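Collagen adhesin protein (Enterococcus faecalis, PDB 2Z1P) probably binds collagen as a cell-wall-anchored surface adhesin of the bacterium, this chain being the part that carries an Ig-like domain and the collagen-binding domain. Local coordinates at residues 20-25 against 39-44; 187-192 against 244-249. All coordinates share one frame; numbering follows the deposited sequence.

Contact 1: residues 20-25 against 39-44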
loop_
_atom_site.group_PDB
_atom_site.type_symbol
_atom_site.label_atom_id
_atom_site.label_comp_id
_atom_site.label_asym_id
_atom_site.label_seq_id
_atom_site.Cartn_x
_atom_site.Cartn_y
_atom_site.Cartn_z
ATOM N N VAL A 20 20.162 14.778 -14.783
ATOM C CA VAL A 20 19.368 14.545 -13.573
ATOM C C VAL A 20 19.265 15.798 -12.699
ATOM O O VAL A 20 20.276 16.309 -12.217
ATOM C CB VAL A 20 19.969 13.410 -12.739
ATOM C CG1 VAL A 20 18.962 12.941 -11.719
ATOM C CG2 VAL A 20 20.402 12.278 -13.649
ATOM N N ASP A 21 18.043 16.290 -12.502
ATOM C CA ASP A 21 17.812 17.491 -11.701
ATOM C C ASP A 21 17.573 17.221 -10.221
ATOM O O ASP A 21 17.970 18.016 -9.370
ATOM C CB ASP A 21 16.644 18.284 -12.274
ATOM C CG ASP A 21 16.956 18.849 -13.635
ATOM O OD1 ASP A 21 17.487 19.981 -13.717
ATOM O OD2 ASP A 21 16.696 18.142 -14.629
ATOM N N LYS A 22 16.911 16.110 -9.913
ATOM C CA LYS A 22 16.668 15.741 -8.522
ATOM C C LYS A 22 15.948 14.407 -8.365
ATOM O O LYS A 22 15.216 13.969 -9.250
ATOM C CB LYS A 22 15.893 16.849 -7.777
ATOM C CG LYS A 22 14.434 17.004 -8.140
ATOM C CD LYS A 22 13.751 18.138 -7.359
ATOM C CE LYS A 22 13.875 17.941 -5.848
ATOM N NZ LYS A 22 13.159 19.003 -5.075
ATOM N N VAL A 23 16.217 13.758 -7.233
ATOM C CA VAL A 23 15.610 12.484 -6.840
ATOM C C VAL A 23 15.067 12.810 -5.450
ATOM O O VAL A 23 15.769 12.745 -4.449
ATOM C CB VAL A 23 16.650 11.326 -6.785
ATOM C CG1 VAL A 23 17.977 11.829 -6.255
ATOM C CG2 VAL A 23 16.124 10.189 -5.920
ATOM N N GLU A 24 13.797 13.176 -5.421
ATOM C CA GLU A 24 13.128 13.596 -4.215
ATOM C C GLU A 24 12.172 12.595 -3.587
ATOM O O GLU A 24 11.384 11.935 -4.272
ATOM C CB GLU A 24 12.405 14.896 -4.548
ATOM C CG GLU A 24 11.260 15.290 -3.665
ATOM C CD GLU A 24 10.360 16.296 -4.356
ATOM O OE1 GLU A 24 9.480 16.863 -3.679
ATOM O OE2 GLU A 24 10.527 16.520 -5.580
ATOM N N LEU A 25 12.259 12.485 -2.267
ATOM C CA LEU A 25 11.374 11.610 -1.513
ATOM C C LEU A 25 10.496 12.569 -0.715
ATOM O O LEU A 25 10.933 13.676 -0.386
ATOM C CB LEU A 25 12.157 10.715 -0.549
ATOM C CG LEU A 25 13.167 9.652 -0.991
ATOM C CD1 LEU A 25 14.513 10.294 -1.214
ATOM C CD2 LEU A 25 13.293 8.590 0.106
ATOM N N LYS A 39 10.747 10.412 -6.518
ATOM C CA LYS A 39 10.531 11.054 -7.810
ATOM C C LYS A 39 11.805 11.632 -8.426
ATOM O O LYS A 39 12.418 12.535 -7.860
ATOM C CB LYS A 39 9.504 12.160 -7.643
ATOM C CG LYS A 39 9.134 12.846 -8.921
ATOM C CD LYS A 39 8.348 14.063 -8.586
ATOM C CE LYS A 39 7.828 14.688 -9.819
ATOM N NZ LYS A 39 7.150 15.947 -9.453
ATOM N N VAL A 40 12.189 11.115 -9.591
ATOM C CA VAL A 40 13.386 11.588 -10.283
ATOM C C VAL A 40 13.037 12.477 -11.484
ATOM O O VAL A 40 12.536 11.992 -12.494
ATOM C CB VAL A 40 14.244 10.413 -10.805
ATOM C CG1 VAL A 40 15.575 10.955 -11.344
ATOM C CG2 VAL A 40 14.459 9.381 -9.713
ATOM N N SER A 41 13.305 13.773 -11.378
ATOM C CA SER A 41 13.023 14.696 -12.468
ATOM C C SER A 41 14.286 14.885 -13.316
ATOM O O SER A 41 15.397 14.758 -12.805
ATOM C CB SER A 41 12.582 16.042 -11.898
ATOM O OG SER A 41 11.479 15.887 -11.024
ATOM N N PHE A 42 14.132 15.171 -14.607
ATOM C CA PHE A 42 15.299 15.383 -15.462
ATOM C C PHE A 42 15.046 16.457 -16.505
ATOM O O PHE A 42 13.910 16.670 -16.931
ATOM C CB PHE A 42 15.712 14.084 -16.145
ATOM C CG PHE A 42 14.596 13.406 -16.861
ATOM C CD1 PHE A 42 13.984 14.008 -17.956
ATOM C CD2 PHE A 42 14.136 12.166 -16.427
ATOM C CE1 PHE A 42 12.932 13.392 -18.609
ATOM C CE2 PHE A 42 13.081 11.536 -17.074
ATOM C CZ PHE A 42 12.477 12.152 -18.168
ATOM N N SER A 43 16.121 17.128 -16.908
ATOM C CA SER A 43 16.063 18.210 -17.893
ATOM C C SER A 43 17.249 18.137 -18.848
ATOM O O SER A 43 18.350 17.720 -18.470
ATOM C CB SER A 43 16.089 19.580 -17.199
ATOM O OG SER A 43 15.040 19.712 -16.255
ATOM N N ASP A 44 17.022 18.542 -20.092
ATOM C CA ASP A 44 18.094 18.537 -21.068
ATOM C C ASP A 44 18.872 19.821 -20.815
ATOM O O ASP A 44 18.325 20.932 -20.882
ATOM C CB ASP A 44 17.537 18.497 -22.499
ATOM C CG ASP A 44 18.020 17.276 -23.290
ATOM O OD1 ASP A 44 17.598 17.117 -24.455
ATOM O OD2 ASP A 44 18.818 16.477 -22.751
#
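Lys39 N gives its hydrogen to Glu24 O at 2.8 Å, and the bond is almost straight, 178° at the hydrogen. The same two residues close the ring with Glu24 N to Lys39 O at 2.9 Å, which makes them a hydrogen-bonded antiparallel pair. One step along, Val23 and Val40 form a non-hydrogen-bonded pair, and their alpha carbons come to 4.2 Å. Here each carbonyl across the gap also receives a CA-H: Val40 CA points at Lys22 O, and Val23 CA at Lys39 O. Lys22 O additionally takes Ser41 N, at 2.9 Å.

Beyond this the ladder slips by one residue. Asp21 and Lys22 both face Ser41, a classic beta bulge, and Asp21 N bonds to Ser41 O at 3.1 Å. Strand 20-25 is the outermost strand on its side of a four-stranded antiparallel sheet in the Ig-like domain, and strand 35-43 separates it from strand 107-116. Because of the bulge, the Asp21 side chain turns toward strand 35-43 and leans over its end. Its CG lies opposite the carbonyl carbon across the first bond (chi1 -66°), carrying OD2 to the hydroxyl of Ser43. Ser43 OG donates to Asp21 OD2 at 2.8 Å, coming in from above the carboxylate plane, 54° out of it.

On the buried face of the sheet Val40 sits between two valines. Its CG1 meets Val20 CG1 at 3.9 Å, the two side chains slanting across each other, while its CG2 rests against Val23 CB. Leu58, from the domain's other sheet, touches both Val23 and Val40. Lys22, Glu24, Lys39 and Ser41 occupy the other face, where a long ion pair joins Lys22 NZ to Glu24 OE2.

Contact 2: residues 187-192 against 244-249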
loop_
_atom_site.group_PDB
_atom_site.type_symbol
_atom_site.label_atom_id
_atom_site.label_comp_id
_atom_site.label_asym_id
_atom_site.label_seq_id
_atom_site.Cartn_x
_atom_site.Cartn_y
_atom_site.Cartn_z
ATOM N N THR A 187 -24.703 -7.838 23.223
ATOM C CA THR A 187 -26.078 -8.223 23.493
ATOM C C THR A 187 -26.867 -8.318 22.218
ATOM O O THR A 187 -28.026 -8.765 22.246
ATOM C CB THR A 187 -26.774 -7.200 24.419
ATOM O OG1 THR A 187 -27.139 -6.035 23.660
ATOM C CG2 THR A 187 -25.835 -6.776 25.535
ATOM N N GLU A 188 -26.245 -7.932 21.105
ATOM C CA GLU A 188 -26.921 -7.986 19.815
ATOM C C GLU A 188 -25.976 -8.497 18.750
ATOM O O GLU A 188 -24.813 -8.787 19.034
ATOM C CB GLU A 188 -27.471 -6.587 19.436
ATOM C CG GLU A 188 -28.728 -6.187 20.193
ATOM C CD GLU A 188 -29.929 -7.100 19.918
ATOM O OE1 GLU A 188 -30.881 -7.117 20.741
ATOM O OE2 GLU A 188 -29.939 -7.779 18.862
ATOM N N ASP A 189 -26.485 -8.581 17.527
ATOM C CA ASP A 189 -25.691 -9.016 16.388
ATOM C C ASP A 189 -24.801 -7.840 16.082
ATOM O O ASP A 189 -25.021 -6.759 16.624
ATOM C CB ASP A 189 -26.593 -9.275 15.190
ATOM C CG ASP A 189 -27.252 -10.629 15.239
ATOM O OD1 ASP A 189 -27.133 -11.314 16.273
ATOM O OD2 ASP A 189 -27.892 -11.011 14.239
ATOM N N ILE A 190 -23.789 -8.039 15.247
ATOM C CA ILE A 190 -22.916 -6.937 14.876
ATOM C C ILE A 190 -23.053 -6.779 13.378
ATOM O O ILE A 190 -22.716 -7.672 12.597
ATOM C CB ILE A 190 -21.465 -7.205 15.229
ATOM C CG1 ILE A 190 -21.336 -7.506 16.726
ATOM C CG2 ILE A 190 -20.637 -5.983 14.886
ATOM C CD1 ILE A 190 -20.019 -8.161 17.109
ATOM N N SER A 191 -23.553 -5.623 12.981
ATOM C CA SER A 191 -23.792 -5.363 11.583
ATOM C C SER A 191 -22.796 -4.386 10.994
ATOM O O SER A 191 -22.608 -3.287 11.506
ATOM C CB SER A 191 -25.208 -4.810 11.418
ATOM O OG SER A 191 -25.990 -5.050 12.582
ATOM N N ILE A 192 -22.162 -4.788 9.906
ATOM C CA ILE A 192 -21.218 -3.912 9.243
ATOM C C ILE A 192 -21.625 -3.771 7.785
ATOM O O ILE A 192 -21.846 -4.757 7.092
ATOM C CB ILE A 192 -19.762 -4.456 9.326
ATOM C CG1 ILE A 192 -19.298 -4.474 10.792
ATOM C CG2 ILE A 192 -18.821 -3.585 8.482
ATOM C CD1 ILE A 192 -17.949 -5.121 11.019
ATOM N N ARG A 244 -22.230 -9.594 9.010
ATOM C CA ARG A 244 -22.932 -9.765 10.268
ATOM C C ARG A 244 -22.362 -10.895 11.089
ATOM O O ARG A 244 -22.138 -11.995 10.593
ATOM C CB ARG A 244 -24.418 -10.019 10.025
ATOM C CG ARG A 244 -25.195 -10.335 11.288
ATOM C CD ARG A 244 -26.629 -10.704 10.958
ATOM N NE ARG A 244 -27.394 -9.559 10.474
ATOM C CZ ARG A 244 -27.918 -8.628 11.267
ATOM N NH1 ARG A 244 -27.763 -8.712 12.582
ATOM N NH2 ARG A 244 -28.588 -7.604 10.752
ATOM N N PHE A 245 -22.119 -10.594 12.356
ATOM C CA PHE A 245 -21.606 -11.564 13.315
ATOM C C PHE A 245 -22.786 -11.829 14.242
ATOM O O PHE A 245 -23.373 -10.889 14.775
ATOM C CB PHE A 245 -20.449 -10.963 14.128
ATOM C CG PHE A 245 -19.242 -10.604 13.311
ATOM C CD1 PHE A 245 -18.204 -11.508 13.154
ATOM C CD2 PHE A 245 -19.131 -9.347 12.718
ATOM C CE1 PHE A 245 -17.061 -11.172 12.425
ATOM C CE2 PHE A 245 -17.997 -9.001 11.989
ATOM C CZ PHE A 245 -16.955 -9.922 11.845
ATOM N N TYR A 246 -23.143 -13.095 14.430
ATOM C CA TYR A 246 -24.265 -13.431 15.301
ATOM C C TYR A 246 -23.915 -13.217 16.778
ATOM O O TYR A 246 -22.850 -13.617 17.237
ATOM C CB TYR A 246 -24.721 -14.867 15.017
ATOM C CG TYR A 246 -25.321 -15.007 13.631
ATOM C CD1 TYR A 246 -26.240 -14.070 13.158
ATOM C CD2 TYR A 246 -24.970 -16.065 12.793
ATOM C CE1 TYR A 246 -26.788 -14.180 11.888
ATOM C CE2 TYR A 246 -25.516 -16.187 11.515
ATOM C CZ TYR A 246 -26.421 -15.240 11.070
ATOM O OH TYR A 246 -26.940 -15.331 9.798
ATOM N N ARG A 247 -24.823 -12.568 17.500
ATOM C CA ARG A 247 -24.651 -12.227 18.911
ATOM C C ARG A 247 -24.100 -13.279 19.876
ATOM O O ARG A 247 -23.204 -13.000 20.671
ATOM C CB ARG A 247 -25.973 -11.698 19.453
ATOM C CG ARG A 247 -25.898 -11.201 20.878
ATOM C CD ARG A 247 -26.296 -12.259 21.899
ATOM N NE ARG A 247 -26.112 -11.770 23.267
ATOM C CZ ARG A 247 -26.577 -12.382 24.356
ATOM N NH1 ARG A 247 -27.262 -13.510 24.233
ATOM N NH2 ARG A 247 -26.351 -11.878 25.569
ATOM N N ASP A 248 -24.624 -14.490 19.825
ATOM C CA ASP A 248 -24.145 -15.507 20.739
ATOM C C ASP A 248 -22.682 -15.899 20.631
ATOM O O ASP A 248 -21.995 -16.036 21.645
ATOM C CB ASP A 248 -25.035 -16.722 20.620
ATOM C CG ASP A 248 -26.307 -16.551 21.399
ATOM O OD1 ASP A 248 -27.334 -17.134 20.995
ATOM O OD2 ASP A 248 -26.262 -15.825 22.425
ATOM N N LYS A 249 -22.196 -16.072 19.413
ATOM C CA LYS A 249 -20.806 -16.453 19.238
ATOM C C LYS A 249 -19.893 -15.260 18.989
ATOM O O LYS A 249 -18.794 -15.398 18.460
ATOM C CB LYS A 249 -20.699 -17.451 18.105
ATOM C CG LYS A 249 -21.700 -18.558 18.237
ATOM C CD LYS A 249 -21.500 -19.566 17.141
ATOM C CE LYS A 249 -20.138 -20.216 17.264
ATOM N NZ LYS A 249 -19.990 -21.263 16.229
#
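This is the end of an antiparallel strand pair, 190-196 beside 240-245, in a five-stranded sheet of the collagen-binding domain, where the ladder gives way to loops tied by side chains. Its last hydrogen-bonded pair is Ile190 with Phe245: Ile190 N reaches Phe245 O at 2.9 Å and Phe245 N returns to Ile190 O at 3.0 Å, both donors lying in the plane of the carbonyl they meet. Arg244 CA also approaches Ile190 O, as a CA-H...O contact.

Past that pair Asp189 takes over, its carboxylate shared between two partners. OD1 accepts Arg247 N at 2.9 Å along a fairly straight path, 165° at the hydrogen, from above the carboxylate plane. OD2 forms a salt bridge with Arg244 NH1 at 2.8 Å; the hydrogen bond within it is weak, and the carboxylate and guanidinium planes stand 60° apart. The arginine reaches back because its chain, extended as far as CD, bends at chi3 (-69°). OD2 also lies at the edge of the Tyr246 ring, near CD1. Arg247 runs along the backbone of Thr187 and Glu188, CB and CG packing on Glu188 O, while NE bonds to Val186 O.

On the buried face the Phe245 ring meets the rings of Phe225 and Phe255. Ile190 CB touches its CD2 at 4.0 Å, and farther along the strand Ile192 CD1 meets Phe245 CE2 in the plane of the ring, also at 4.0 Å.

How the contacts relate
Contacts 1 and 2 lie in different domains, on opposite sides of the chain's centre: their centres are 53 Å apart, their nearest atoms about 35 Å, and they do not touch. They follow in series, 20-25 with 39-44 in the Ig-like domain closing before 187-192 with 244-249 opens in the collagen-binding domain. Both pair antiparallel strands with one apolar face turned inward, but contact 1 joins an outermost strand to its neighbour, whereas contact 2 joins two inner strands of its sheet where they run into loops. In the Collagen Hug model, by which this adhesin is proposed to bind, two such domains close round a collagen triple helix; each contact lies in one of them.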